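Local structure of NegoA.19184.a (5UEB) at residues A25-S30 with L46-L51; N32-G37 with N54-I59; T78-V83 with K118-D123; D123-L128 with Y139-L144. The protein is of unknown function but belongs to the DUF4265 family, pairing a five-stranded antiparallel meander with a second, ferredoxin-like unit. All blocks are in the same frame, centred on the assembly; numbering follows the deposited sequence.

Contact 1. Residues A25-S30 with L46-L51. With EDO (1,2-ethanediol), chain N.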
loop_
_atom_site.group_PDB
_atom_site.type_symbol
_atom_site.label_atom_id
_atom_site.label_comp_id
_atom_site.label_asym_id
_atom_site.label_seq_id
_atom_site.Cartn_x
_atom_site.Cartn_y
_atom_site.Cartn_z
ATOM N N ALA B 25 -10.951 -10.413 -4.113
ATOM C CA ALA B 25 -12.217 -9.766 -4.428
ATOM C C ALA B 25 -11.940 -8.595 -5.357
ATOM O O ALA B 25 -10.796 -8.164 -5.517
ATOM C CB ALA B 25 -12.933 -9.288 -3.158
ATOM N N GLU B 26 -13.001 -8.084 -5.983
ATOM C CA GLU B 26 -12.884 -6.964 -6.906
ATOM C C GLU B 26 -14.003 -5.974 -6.624
ATOM O O GLU B 26 -15.144 -6.379 -6.386
ATOM C CB GLU B 26 -12.993 -7.449 -8.360
ATOM C CG GLU B 26 -11.847 -8.348 -8.774
ATOM C CD GLU B 26 -11.935 -8.803 -10.215
ATOM O OE1 GLU B 26 -12.754 -8.239 -10.971
ATOM O OE2 GLU B 26 -11.186 -9.730 -10.585
ATOM N N GLU B 27 -13.678 -4.678 -6.652
ATOM C CA GLU B 27 -14.683 -3.620 -6.580
ATOM C C GLU B 27 -14.453 -2.645 -7.726
ATOM O O GLU B 27 -13.327 -2.188 -7.932
ATOM C CB GLU B 27 -14.609 -2.855 -5.249
ATOM C CG GLU B 27 -15.595 -1.695 -5.212
ATOM C CD GLU B 27 -15.736 -1.035 -3.856
ATOM O OE1 GLU B 27 -16.548 -0.104 -3.775
ATOM O OE2 GLU B 27 -15.057 -1.437 -2.885
ATOM N N ILE B 28 -15.517 -2.310 -8.459
ATOM C CA ILE B 28 -15.440 -1.339 -9.553
ATOM C C ILE B 28 -15.844 0.028 -9.028
ATOM O O ILE B 28 -16.875 0.162 -8.356
ATOM C CB ILE B 28 -16.333 -1.749 -10.734
ATOM C CG1 ILE B 28 -15.875 -3.098 -11.276
ATOM C CG2 ILE B 28 -16.274 -0.677 -11.843
ATOM C CD1 ILE B 28 -16.765 -3.652 -12.386
ATOM N N LEU B 29 -15.032 1.047 -9.324
ATOM C CA LEU B 29 -15.293 2.420 -8.905
ATOM C C LEU B 29 -15.412 3.334 -10.120
ATOM O O LEU B 29 -14.591 3.276 -11.041
ATOM C CB LEU B 29 -14.164 2.945 -8.012
ATOM C CG LEU B 29 -13.998 2.239 -6.667
ATOM C CD1 LEU B 29 -12.703 2.694 -6.012
ATOM C CD2 LEU B 29 -15.175 2.518 -5.759
ATOM N N SER B 30 -16.426 4.186 -10.107
ATOM C CA SER B 30 -16.598 5.179 -11.155
ATOM C C SER B 30 -15.735 6.402 -10.869
ATOM O O SER B 30 -15.482 6.757 -9.714
ATOM C CB SER B 30 -18.062 5.612 -11.239
ATOM O OG SER B 30 -18.897 4.518 -11.578
ATOM N N LEU B 46 -16.889 0.926 -1.228
ATOM C CA LEU B 46 -17.702 0.157 -0.292
ATOM C C LEU B 46 -16.863 -0.818 0.519
ATOM O O LEU B 46 -17.110 -0.997 1.718
ATOM C CB LEU B 46 -18.800 -0.608 -1.041
ATOM C CG LEU B 46 -19.954 0.237 -1.585
ATOM C CD1 LEU B 46 -20.855 -0.638 -2.462
ATOM C CD2 LEU B 46 -20.741 0.842 -0.428
ATOM N N PHE B 47 -15.887 -1.475 -0.115
ATOM C CA PHE B 47 -15.179 -2.587 0.522
ATOM C C PHE B 47 -13.663 -2.512 0.384
ATOM O O PHE B 47 -12.939 -2.948 1.289
ATOM C CB PHE B 47 -15.648 -3.917 -0.069
ATOM C CG PHE B 47 -17.118 -4.147 0.063
ATOM C CD1 PHE B 47 -17.673 -4.441 1.294
ATOM C CD2 PHE B 47 -17.944 -4.062 -1.044
ATOM C CE1 PHE B 47 -19.032 -4.645 1.419
ATOM C CE2 PHE B 47 -19.301 -4.265 -0.923
ATOM C CZ PHE B 47 -19.842 -4.548 0.308
ATOM N N ALA B 48 -13.168 -2.008 -0.738
ATOM C CA ALA B 48 -11.732 -1.993 -0.957
ATOM C C ALA B 48 -11.078 -1.081 0.075
ATOM O O ALA B 48 -11.557 0.042 0.297
ATOM C CB ALA B 48 -11.402 -1.512 -2.368
ATOM N N PRO B 49 -10.017 -1.520 0.734
ATOM C CA PRO B 49 -9.398 -0.704 1.780
ATOM C C PRO B 49 -8.410 0.316 1.224
ATOM O O PRO B 49 -7.956 0.235 0.079
ATOM C CB PRO B 49 -8.662 -1.749 2.632
ATOM C CG PRO B 49 -8.316 -2.833 1.660
ATOM C CD PRO B 49 -9.473 -2.892 0.689
ATOM N N ASN B 50 -8.094 1.295 2.075
ATOM C CA ASN B 50 -7.033 2.275 1.846
ATOM C C ASN B 50 -7.333 3.247 0.712
ATOM O O ASN B 50 -6.405 3.816 0.129
ATOM C CB ASN B 50 -5.659 1.615 1.673
ATOM C CG ASN B 50 -5.335 0.655 2.802
ATOM O OD1 ASN B 50 -5.038 -0.516 2.577
ATOM N ND2 ASN B 50 -5.405 1.152 4.022
ATOM N N LEU B 51 -8.611 3.443 0.385
ATOM C CA LEU B 51 -9.034 4.344 -0.683
ATOM C C LEU B 51 -10.205 5.209 -0.228
ATOM O O LEU B 51 -11.034 4.792 0.587
ATOM C CB LEU B 51 -9.435 3.551 -1.939
ATOM C CG LEU B 51 -8.279 2.879 -2.667
ATOM C CD1 LEU B 51 -8.825 1.956 -3.761
ATOM C CD2 LEU B 51 -7.376 3.937 -3.267
HETATM C C1 EDO N . -4.876 -0.388 -1.615
HETATM O O1 EDO N . -4.027 0.728 -1.914
HETATM C C2 EDO N . -6.082 -0.427 -2.548
HETATM O O2 EDO N . -6.924 -1.532 -2.199
#
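The flat carboxylate of Glu27 is gripped at both oxygens by the backbone N-H groups of Leu46, Phe47 and Ala48. The ring of Phe47 meets that of Tyr110, their planes turned about 35° apart. The contact pins the loop between strands 39-41 and 56-62 to strand 24-33 of the five-stranded antiparallel meander.

Both carboxylate oxygens take part. OE1 of Glu27 uses its syn lone pair to accept from Leu46 N at 2.8 Å. OE2 of Glu27 accepts twice. Phe47 N reaches Glu27 OE2 at 2.9 Å from the syn side, 26° out of the carboxylate plane. Ala48 N also lies 2.9 Å from Glu27 OE2 and approaches nearly along its C-O axis.

The Glu27 side chain is extended, with CG opposite the backbone N (chi1 176°), which carries the carboxylate across to the loop. Three bonds fix its rotation and satisfy both oxygens of a buried group that is probably charged. Arg104 adds a long, weak ion pair, consistent with an ionised carboxylate. On the loop, Leu46 O accepts from Tyr110 OH. Further on, a 1,2-ethanediol, probably from the crystallisation liquor, donates through its O2 to Pro49 O at 3.1 Å.

Contact 2. Residues N32-G37 with N54-I59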
loop_
_atom_site.group_PDB
_atom_site.type_symbol
_atom_site.label_atom_id
_atom_site.label_comp_id
_atom_site.label_asym_id
_atom_site.label_seq_id
_atom_site.Cartn_x
_atom_site.Cartn_y
_atom_site.Cartn_z
ATOM N N ASN B 32 -13.158 9.729 -13.147
ATOM C CA ASN B 32 -12.852 10.566 -14.306
ATOM C C ASN B 32 -11.370 10.428 -14.618
ATOM O O ASN B 32 -10.534 10.530 -13.715
ATOM C CB ASN B 32 -13.182 12.040 -13.988
ATOM C CG ASN B 32 -13.648 12.831 -15.213
ATOM O OD1 ASN B 32 -14.829 13.149 -15.329
ATOM N ND2 ASN B 32 -12.719 13.181 -16.100
ATOM N N ILE B 33 -11.038 10.192 -15.890
ATOM C CA ILE B 33 -9.644 10.241 -16.304
ATOM C C ILE B 33 -9.160 11.679 -16.203
ATOM O O ILE B 33 -9.887 12.628 -16.542
ATOM C CB ILE B 33 -9.495 9.719 -17.745
ATOM C CG1 ILE B 33 -10.052 8.306 -17.889
ATOM C CG2 ILE B 33 -8.030 9.774 -18.190
ATOM C CD1 ILE B 33 -9.364 7.297 -17.023
ATOM N N MET B 34 -7.942 11.854 -15.721
ATOM C CA MET B 34 -7.354 13.173 -15.614
ATOM C C MET B 34 -6.359 13.409 -16.737
ATOM O O MET B 34 -5.894 12.470 -17.387
ATOM C CB MET B 34 -6.657 13.307 -14.262
ATOM C CG MET B 34 -7.580 12.909 -13.142
ATOM S SD MET B 34 -6.955 13.398 -11.545
ATOM C CE MET B 34 -7.338 15.151 -11.514
ATOM N N PRO B 35 -6.030 14.672 -17.021
ATOM C CA PRO B 35 -5.144 14.952 -18.167
ATOM C C PRO B 35 -3.790 14.259 -18.108
ATOM O O PRO B 35 -3.193 14.024 -19.168
ATOM C CB PRO B 35 -5.007 16.483 -18.148
ATOM C CG PRO B 35 -6.269 16.949 -17.505
ATOM C CD PRO B 35 -6.588 15.916 -16.446
ATOM N N ASP B 36 -3.294 13.913 -16.914
ATOM C CA ASP B 36 -2.020 13.214 -16.775
ATOM C C ASP B 36 -2.141 11.699 -16.922
ATOM O O ASP B 36 -1.141 10.991 -16.745
ATOM C CB ASP B 36 -1.349 13.570 -15.446
ATOM C CG ASP B 36 -2.167 13.148 -14.229
ATOM O OD1 ASP B 36 -3.231 12.522 -14.381
ATOM O OD2 ASP B 36 -1.739 13.450 -13.092
ATOM N N GLY B 37 -3.330 11.186 -17.229
ATOM C CA GLY B 37 -3.521 9.761 -17.372
ATOM C C GLY B 37 -3.884 9.039 -16.095
ATOM O O GLY B 37 -4.111 7.822 -16.133
ATOM N N ASN B 54 -12.414 10.925 -4.118
ATOM C CA ASN B 54 -11.569 11.992 -4.641
ATOM C C ASN B 54 -10.075 11.725 -4.497
ATOM O O ASN B 54 -9.271 12.603 -4.816
ATOM C CB ASN B 54 -11.996 13.388 -4.169
ATOM C CG ASN B 54 -13.351 13.782 -4.730
ATOM O OD1 ASN B 54 -13.679 13.427 -5.865
ATOM N ND2 ASN B 54 -14.140 14.505 -3.952
ATOM N N ASP B 55 -9.678 10.513 -4.097
ATOM C CA ASP B 55 -8.289 10.102 -4.265
ATOM C C ASP B 55 -7.946 10.050 -5.754
ATOM O O ASP B 55 -8.800 9.761 -6.602
ATOM C CB ASP B 55 -8.078 8.694 -3.689
ATOM C CG ASP B 55 -7.961 8.672 -2.162
ATOM O OD1 ASP B 55 -7.993 9.738 -1.499
ATOM O OD2 ASP B 55 -7.830 7.552 -1.622
ATOM N N ILE B 56 -6.680 10.325 -6.074
ATOM C CA ILE B 56 -6.160 10.198 -7.434
ATOM C C ILE B 56 -5.234 8.991 -7.464
ATOM O O ILE B 56 -4.329 8.877 -6.629
ATOM C CB ILE B 56 -5.426 11.473 -7.888
ATOM C CG1 ILE B 56 -6.385 12.662 -7.928
ATOM C CG2 ILE B 56 -4.804 11.275 -9.273
ATOM C CD1 ILE B 56 -5.685 14.012 -8.115
ATOM N N VAL B 57 -5.467 8.085 -8.407
ATOM C CA VAL B 57 -4.750 6.819 -8.451
ATOM C C VAL B 57 -4.197 6.589 -9.849
ATOM O O VAL B 57 -4.729 7.095 -10.846
ATOM C CB VAL B 57 -5.624 5.622 -8.010
ATOM C CG1 VAL B 57 -6.143 5.819 -6.579
ATOM C CG2 VAL B 57 -6.777 5.410 -8.995
ATOM N N ALA B 58 -3.107 5.838 -9.910
ATOM C CA ALA B 58 -2.534 5.363 -11.158
ATOM C C ALA B 58 -3.183 4.043 -11.547
ATOM O O ALA B 58 -3.604 3.258 -10.692
ATOM C CB ALA B 58 -1.028 5.163 -11.014
ATOM N N ILE B 59 -3.250 3.796 -12.855
ATOM C CA ILE B 59 -4.012 2.679 -13.387
ATOM C C ILE B 59 -3.147 1.889 -14.361
ATOM O O ILE B 59 -2.129 2.370 -14.867
ATOM C CB ILE B 59 -5.301 3.159 -14.076
ATOM C CG1 ILE B 59 -4.950 4.070 -15.248
ATOM C CG2 ILE B 59 -6.174 3.922 -13.080
ATOM C CD1 ILE B 59 -6.184 4.645 -15.989
HETATM O O HOH W 1 -2.137 5.980 -14.488
#
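This is a small apolar surface contact with one water bridge, at the end of the five-stranded antiparallel meander. The segment 32-37 holds the end of strand 24-33 and a type I beta turn from Met34 to Gly37. The segment 54-59 enters strand 56-62. Strand 39-41 runs between these two strands in the sheet, and no direct hydrogen bond joins the segments.

Met34 and Ile56 carry one end. In the conformer described, the sulfur does the touching: SD of Met34 lies 3.7 Å from CD1 of Ile56. Met34 is modelled in two conformers, so this detail is less certain. The two side chains cross at about a right angle. The Met34 chain bends at its last torsion (chi3 78°), and its methyl CE also comes against Ile56 CD1, at 3.9 Å.

Ile59 serves the other end. CD1 of Ile59 meets CD1 of Ile33 more loosely, at 4.3 Å. Phe39 of the middle strand touches both of these isoleucines.

The turn is closed by Gly37 N hydrogen-bonded to Met34 O at 2.9 Å. Gly37 has a positive phi of 89°, where a CB would press on the carbonyl oxygen of Asp36. This turn brings Gly37 O against Ile59, 3.8 Å from its CD1. A water completes the link: it donates to Gly37 O at 3.2 Å and accepts from Ile59 N at 2.9 Å.

Contact 3. Residues T78-V83 with K118-D123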
loop_
_atom_site.group_PDB
_atom_site.type_symbol
_atom_site.label_atom_id
_atom_site.label_comp_id
_atom_site.label_asym_id
_atom_site.label_seq_id
_atom_site.Cartn_x
_atom_site.Cartn_y
_atom_site.Cartn_z
ATOM N N THR B 78 -11.593 10.421 4.785
ATOM C CA THR B 78 -11.610 9.169 5.532
ATOM C C THR B 78 -12.798 8.334 5.068
ATOM O O THR B 78 -13.870 8.879 4.797
ATOM C CB THR B 78 -11.774 9.501 7.024
ATOM O OG1 THR B 78 -10.572 10.113 7.509
ATOM C CG2 THR B 78 -12.081 8.266 7.859
ATOM N N THR B 79 -12.605 7.015 4.951
ATOM C CA THR B 79 -13.668 6.073 4.600
ATOM C C THR B 79 -13.910 5.134 5.776
ATOM O O THR B 79 -12.980 4.461 6.227
ATOM C CB THR B 79 -13.273 5.243 3.376
ATOM O OG1 THR B 79 -12.860 6.107 2.312
ATOM C CG2 THR B 79 -14.453 4.366 2.897
ATOM N N ILE B 80 -15.155 5.086 6.260
ATOM C CA ILE B 80 -15.561 4.244 7.385
ATOM C C ILE B 80 -16.646 3.303 6.880
ATOM O O ILE B 80 -17.630 3.758 6.288
ATOM C CB ILE B 80 -16.102 5.094 8.554
ATOM C CG1 ILE B 80 -15.076 6.149 9.004
ATOM C CG2 ILE B 80 -16.530 4.185 9.713
ATOM C CD1 ILE B 80 -13.770 5.580 9.522
ATOM N N ASN B 81 -16.468 1.998 7.109
ATOM C CA ASN B 81 -17.480 0.992 6.782
ATOM C C ASN B 81 -18.296 0.725 8.039
ATOM O O ASN B 81 -17.726 0.562 9.122
ATOM C CB ASN B 81 -16.856 -0.340 6.362
ATOM C CG ASN B 81 -15.820 -0.228 5.243
ATOM O OD1 ASN B 81 -14.849 -0.980 5.235
ATOM N ND2 ASN B 81 -16.044 0.664 4.272
ATOM N N ILE B 82 -19.621 0.670 7.905
ATOM C CA ILE B 82 -20.507 0.455 9.051
ATOM C C ILE B 82 -21.537 -0.591 8.663
ATOM O O ILE B 82 -22.201 -0.458 7.631
ATOM C CB ILE B 82 -21.243 1.740 9.483
ATOM C CG1 ILE B 82 -20.264 2.903 9.683
ATOM C CG2 ILE B 82 -22.087 1.464 10.746
ATOM C CD1 ILE B 82 -20.947 4.233 10.006
ATOM N N VAL B 83 -21.706 -1.605 9.506
ATOM C CA VAL B 83 -22.740 -2.610 9.292
ATOM C C VAL B 83 -23.602 -2.683 10.545
ATOM O O VAL B 83 -23.089 -2.571 11.665
ATOM C CB VAL B 83 -22.138 -3.977 8.914
ATOM C CG1 VAL B 83 -21.306 -4.519 10.026
ATOM C CG2 VAL B 83 -23.238 -4.964 8.554
ATOM N N LYS B 118 -10.436 16.023 9.221
ATOM C CA LYS B 118 -10.671 16.416 10.606
ATOM C C LYS B 118 -12.087 16.106 11.100
ATOM O O LYS B 118 -12.364 16.316 12.279
ATOM C CB LYS B 118 -10.313 17.883 10.919
ATOM C CG LYS B 118 -8.969 18.322 10.376
ATOM C CD LYS B 118 -8.638 19.750 10.776
ATOM C CE LYS B 118 -7.274 20.147 10.243
ATOM N NZ LYS B 118 -6.788 21.429 10.820
ATOM N N LYS B 119 -12.988 15.612 10.250
ATOM C CA LYS B 119 -14.369 15.406 10.674
ATOM C C LYS B 119 -14.587 14.057 11.347
ATOM O O LYS B 119 -15.518 13.920 12.148
ATOM C CB LYS B 119 -15.322 15.561 9.491
ATOM C CG LYS B 119 -15.362 16.959 8.917
ATOM C CD LYS B 119 -15.881 17.954 9.935
ATOM C CE LYS B 119 -15.882 19.348 9.354
ATOM N NZ LYS B 119 -16.599 20.285 10.240
ATOM N N TYR B 120 -13.772 13.052 11.032
ATOM C CA TYR B 120 -13.821 11.778 11.746
ATOM C C TYR B 120 -12.973 11.944 13.000
ATOM O O TYR B 120 -11.740 11.917 12.940
ATOM C CB TYR B 120 -13.292 10.658 10.856
ATOM C CG TYR B 120 -13.300 9.303 11.528
ATOM C CD1 TYR B 120 -14.502 8.669 11.840
ATOM C CD2 TYR B 120 -12.111 8.661 11.853
ATOM C CE1 TYR B 120 -14.520 7.434 12.476
ATOM C CE2 TYR B 120 -12.119 7.419 12.473
ATOM C CZ TYR B 120 -13.327 6.812 12.775
ATOM O OH TYR B 120 -13.325 5.574 13.385
ATOM N N ASN B 121 -13.632 12.133 14.147
ATOM C CA ASN B 121 -12.928 12.478 15.374
ATOM C C ASN B 121 -13.419 11.636 16.545
ATOM O O ASN B 121 -14.239 10.728 16.365
ATOM C CB ASN B 121 -13.035 13.983 15.657
ATOM C CG ASN B 121 -14.476 14.460 15.819
ATOM O OD1 ASN B 121 -15.388 13.668 16.036
ATOM N ND2 ASN B 121 -14.677 15.774 15.732
ATOM N N SER B 122 -12.928 11.938 17.749
ATOM C CA SER B 122 -13.273 11.124 18.908
ATOM C C SER B 122 -14.761 11.200 19.230
ATOM O O SER B 122 -15.334 10.227 19.728
ATOM C CB SER B 122 -12.415 11.528 20.110
ATOM O OG SER B 122 -12.643 12.876 20.498
ATOM N N ASP B 123 -15.402 12.340 18.961
ATOM C CA ASP B 123 -16.835 12.449 19.213
ATOM C C ASP B 123 -17.621 11.487 18.332
ATOM O O ASP B 123 -18.537 10.803 18.804
ATOM C CB ASP B 123 -17.306 13.886 18.971
ATOM C CG ASP B 123 -16.901 14.838 20.085
ATOM O OD1 ASP B 123 -16.615 14.371 21.208
ATOM O OD2 ASP B 123 -16.872 16.061 19.838
#
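The hydroxyl of Tyr120, whose ring lies against Ile80, is hydrogen-bonded to Glu141 OE1 on strand 137-143. That carboxylate oxygen also accepts from Lys125 NZ, so two groups grip it. Across the segments themselves the contact is apolar. It joins the loop leading into helix 122-133 to strand 78-84, a central strand of the ferredoxin-like unit.

The delta methyl of Ile80 sits over one face of the Tyr120 ring. CD1 of Ile80 is 3.6 Å from the centroid of the Tyr120 ring and 18° off the normal, a CH-pi contact. It is shifted toward the hydroxyl end, with CD1 of Ile80 3.5 Å from CZ of Tyr120. CG1 of Ile80 follows alongside, 3.7 Å from CE1 of Tyr120. Thr78 takes the root of the ring: CG2 of Thr78 approaches obliquely, 4.0 Å from CG of Tyr120. Its OG1 is turned to Gly145 N.

Tyr120 extends away from its own backbone N (chi1 180°), which lays the ring across the strand. Next to it, Asn121 is the N-cap of the helix, its OD1 bonded to Leu124 N. The tyrosine thus splits its chemistry: one ring face packs on Ile80, while the hydroxyl meets a probably charged carboxylate.

Contact 4. Residues D123-L128 with Y139-L144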
loop_
_atom_site.group_PDB
_atom_site.type_symbol
_atom_site.label_atom_id
_atom_site.label_comp_id
_atom_site.label_asym_id
_atom_site.label_seq_id
_atom_site.Cartn_x
_atom_site.Cartn_y
_atom_site.Cartn_z
ATOM N N ASP B 123 -15.402 12.340 18.961
ATOM C CA ASP B 123 -16.835 12.449 19.213
ATOM C C ASP B 123 -17.621 11.487 18.332
ATOM O O ASP B 123 -18.537 10.803 18.804
ATOM C CB ASP B 123 -17.306 13.886 18.971
ATOM C CG ASP B 123 -16.901 14.838 20.085
ATOM O OD1 ASP B 123 -16.615 14.371 21.208
ATOM O OD2 ASP B 123 -16.872 16.061 19.838
ATOM N N LEU B 124 -17.280 11.424 17.044
ATOM C CA LEU B 124 -17.946 10.481 16.154
ATOM C C LEU B 124 -17.629 9.046 16.559
ATOM O O LEU B 124 -18.528 8.193 16.625
ATOM C CB LEU B 124 -17.537 10.770 14.701
ATOM C CG LEU B 124 -18.409 10.312 13.525
ATOM C CD1 LEU B 124 -18.346 8.795 13.325
ATOM C CD2 LEU B 124 -19.849 10.781 13.679
ATOM N N LYS B 125 -16.357 8.755 16.849
ATOM C CA LYS B 125 -15.995 7.393 17.238
ATOM C C LYS B 125 -16.694 6.962 18.519
ATOM O O LYS B 125 -16.987 5.772 18.690
ATOM C CB LYS B 125 -14.484 7.247 17.416
ATOM C CG LYS B 125 -13.723 7.152 16.128
ATOM C CD LYS B 125 -12.259 6.780 16.355
ATOM C CE LYS B 125 -12.060 5.319 16.722
ATOM N NZ LYS B 125 -10.653 4.884 16.455
ATOM N N GLY B 126 -16.951 7.904 19.433
ATOM C CA GLY B 126 -17.635 7.559 20.666
ATOM C C GLY B 126 -19.020 6.993 20.422
ATOM O O GLY B 126 -19.433 6.031 21.078
ATOM N N ILE B 127 -19.757 7.581 19.473
ATOM C CA ILE B 127 -21.095 7.082 19.163
ATOM C C ILE B 127 -21.011 5.698 18.544
ATOM O O ILE B 127 -21.756 4.785 18.923
ATOM C CB ILE B 127 -21.848 8.055 18.241
ATOM C CG1 ILE B 127 -21.939 9.440 18.880
ATOM C CG2 ILE B 127 -23.227 7.490 17.931
ATOM C CD1 ILE B 127 -22.619 10.463 17.991
ATOM N N LEU B 128 -20.102 5.527 17.581
ATOM C CA LEU B 128 -19.897 4.211 16.984
ATOM C C LEU B 128 -19.531 3.185 18.047
ATOM O O LEU B 128 -20.050 2.063 18.041
ATOM C CB LEU B 128 -18.791 4.276 15.933
ATOM C CG LEU B 128 -19.097 5.093 14.685
ATOM C CD1 LEU B 128 -17.834 5.293 13.856
ATOM C CD2 LEU B 128 -20.175 4.393 13.870
ATOM N N TYR B 139 -17.931 -1.503 12.913
ATOM C CA TYR B 139 -17.383 -0.539 11.978
ATOM C C TYR B 139 -15.909 -0.813 11.751
ATOM O O TYR B 139 -15.232 -1.459 12.557
ATOM C CB TYR B 139 -17.634 0.914 12.428
ATOM C CG TYR B 139 -16.778 1.404 13.583
ATOM C CD1 TYR B 139 -17.115 1.115 14.903
ATOM C CD2 TYR B 139 -15.636 2.165 13.350
ATOM C CE1 TYR B 139 -16.331 1.570 15.957
ATOM C CE2 TYR B 139 -14.847 2.625 14.398
ATOM C CZ TYR B 139 -15.201 2.336 15.693
ATOM O OH TYR B 139 -14.410 2.790 16.730
ATOM N N ARG B 140 -15.423 -0.310 10.619
ATOM C CA ARG B 140 -14.041 -0.480 10.217
ATOM C C ARG B 140 -13.515 0.835 9.657
ATOM O O ARG B 140 -14.206 1.519 8.890
ATOM C CB ARG B 140 -13.954 -1.576 9.144
ATOM C CG ARG B 140 -12.594 -1.761 8.537
ATOM C CD ARG B 140 -12.528 -3.107 7.835
ATOM N NE ARG B 140 -12.668 -4.211 8.777
ATOM C CZ ARG B 140 -11.644 -4.817 9.371
ATOM N NH1 ARG B 140 -10.400 -4.427 9.119
ATOM N NH2 ARG B 140 -11.866 -5.813 10.216
ATOM N N GLU B 141 -12.289 1.177 10.043
ATOM C CA GLU B 141 -11.572 2.314 9.466
ATOM C C GLU B 141 -10.907 1.852 8.178
ATOM O O GLU B 141 -9.750 1.429 8.161
ATOM C CB GLU B 141 -10.575 2.876 10.474
ATOM C CG GLU B 141 -11.301 3.436 11.680
ATOM C CD GLU B 141 -10.392 3.868 12.815
ATOM O OE1 GLU B 141 -10.887 4.621 13.678
ATOM O OE2 GLU B 141 -9.205 3.464 12.863
ATOM N N ALA B 142 -11.670 1.921 7.080
ATOM C CA ALA B 142 -11.173 1.416 5.805
ATOM C C ALA B 142 -10.024 2.268 5.288
ATOM O O ALA B 142 -9.050 1.739 4.736
ATOM C CB ALA B 142 -12.314 1.371 4.792
ATOM N N CYS B 143 -10.117 3.588 5.461
ATOM C CA CYS B 143 -9.073 4.495 4.994
ATOM C C CYS B 143 -9.072 5.687 5.941
ATOM O O CYS B 143 -10.060 6.422 5.989
ATOM C CB CYS B 143 -9.381 4.947 3.565
ATOM S SG CYS B 143 -8.161 6.052 2.834
ATOM N N LEU B 144 -7.984 5.876 6.690
ATOM C CA LEU B 144 -7.857 7.016 7.595
ATOM C C LEU B 144 -7.242 8.183 6.838
ATOM O O LEU B 144 -6.110 8.085 6.348
ATOM C CB LEU B 144 -6.992 6.666 8.804
ATOM C CG LEU B 144 -7.659 5.747 9.823
ATOM C CD1 LEU B 144 -6.716 5.480 10.977
ATOM C CD2 LEU B 144 -8.962 6.363 10.330
#
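Helix 122-133 packs on the edge strand 137-143 of a four-stranded antiparallel sheet, and this contact is part of that packing. Their local axes come within 10.9 Å, and the directions are 148° apart. The contact has an apolar and a charged part.

Leu128 lies over one face of the Tyr139 ring. CB of Leu128 is 3.9 Å from the ring centroid and 23° off the normal, a CH-pi contact. CD1 of Leu128 lies over the same face, toward the opposite rim, 3.9 Å from CD2 of Tyr139. The ring projects toward the helix because CG of Tyr139 stands between its backbone N and carbonyl carbon (chi1 74°). The Tyr139 hydroxyl is hydrogen-bonded to Asn129 OD1, on the residue after Leu128.

Lys125 passes the edge of that ring, with CE 3.5 Å from the OH of Tyr139. The chain of Lys125 bends at chi3, and its NZ forms a salt bridge with Glu141 OE1 at 2.8 Å. The ammonium comes from the syn side, tilted out of the carboxylate plane. Tyr120 shares this oxygen. Helix 90-98 also touches Leu128. Two helices packed together with a sheet of order 2-3-1-4, built as beta-alpha-beta-beta-alpha-beta, are the mark of the ferredoxin-like fold.

How the contacts relate
Contacts 1 and 3 are buried, contact 4 is partly buried and contact 2 lies at the surface. Contacts 1 and 2 both use strand 24-33 of the meander and touch through Leu51 and Val57. Contacts 3 and 4 share helix 122-133 and neighbouring strands of the other sheet, with centres about 4 Å apart. Their chemistry differs: contact 1 relies on a buried carboxylate and backbone N-H groups, contact 2 on apolar packing and a bridging water, and contacts 3 and 4 on tyrosine faces with a carboxylate between them. The loop 46-51 joins the two sheets, since Asn50 N reaches Ala142 O and Leu51 O reaches Thr79 OG1.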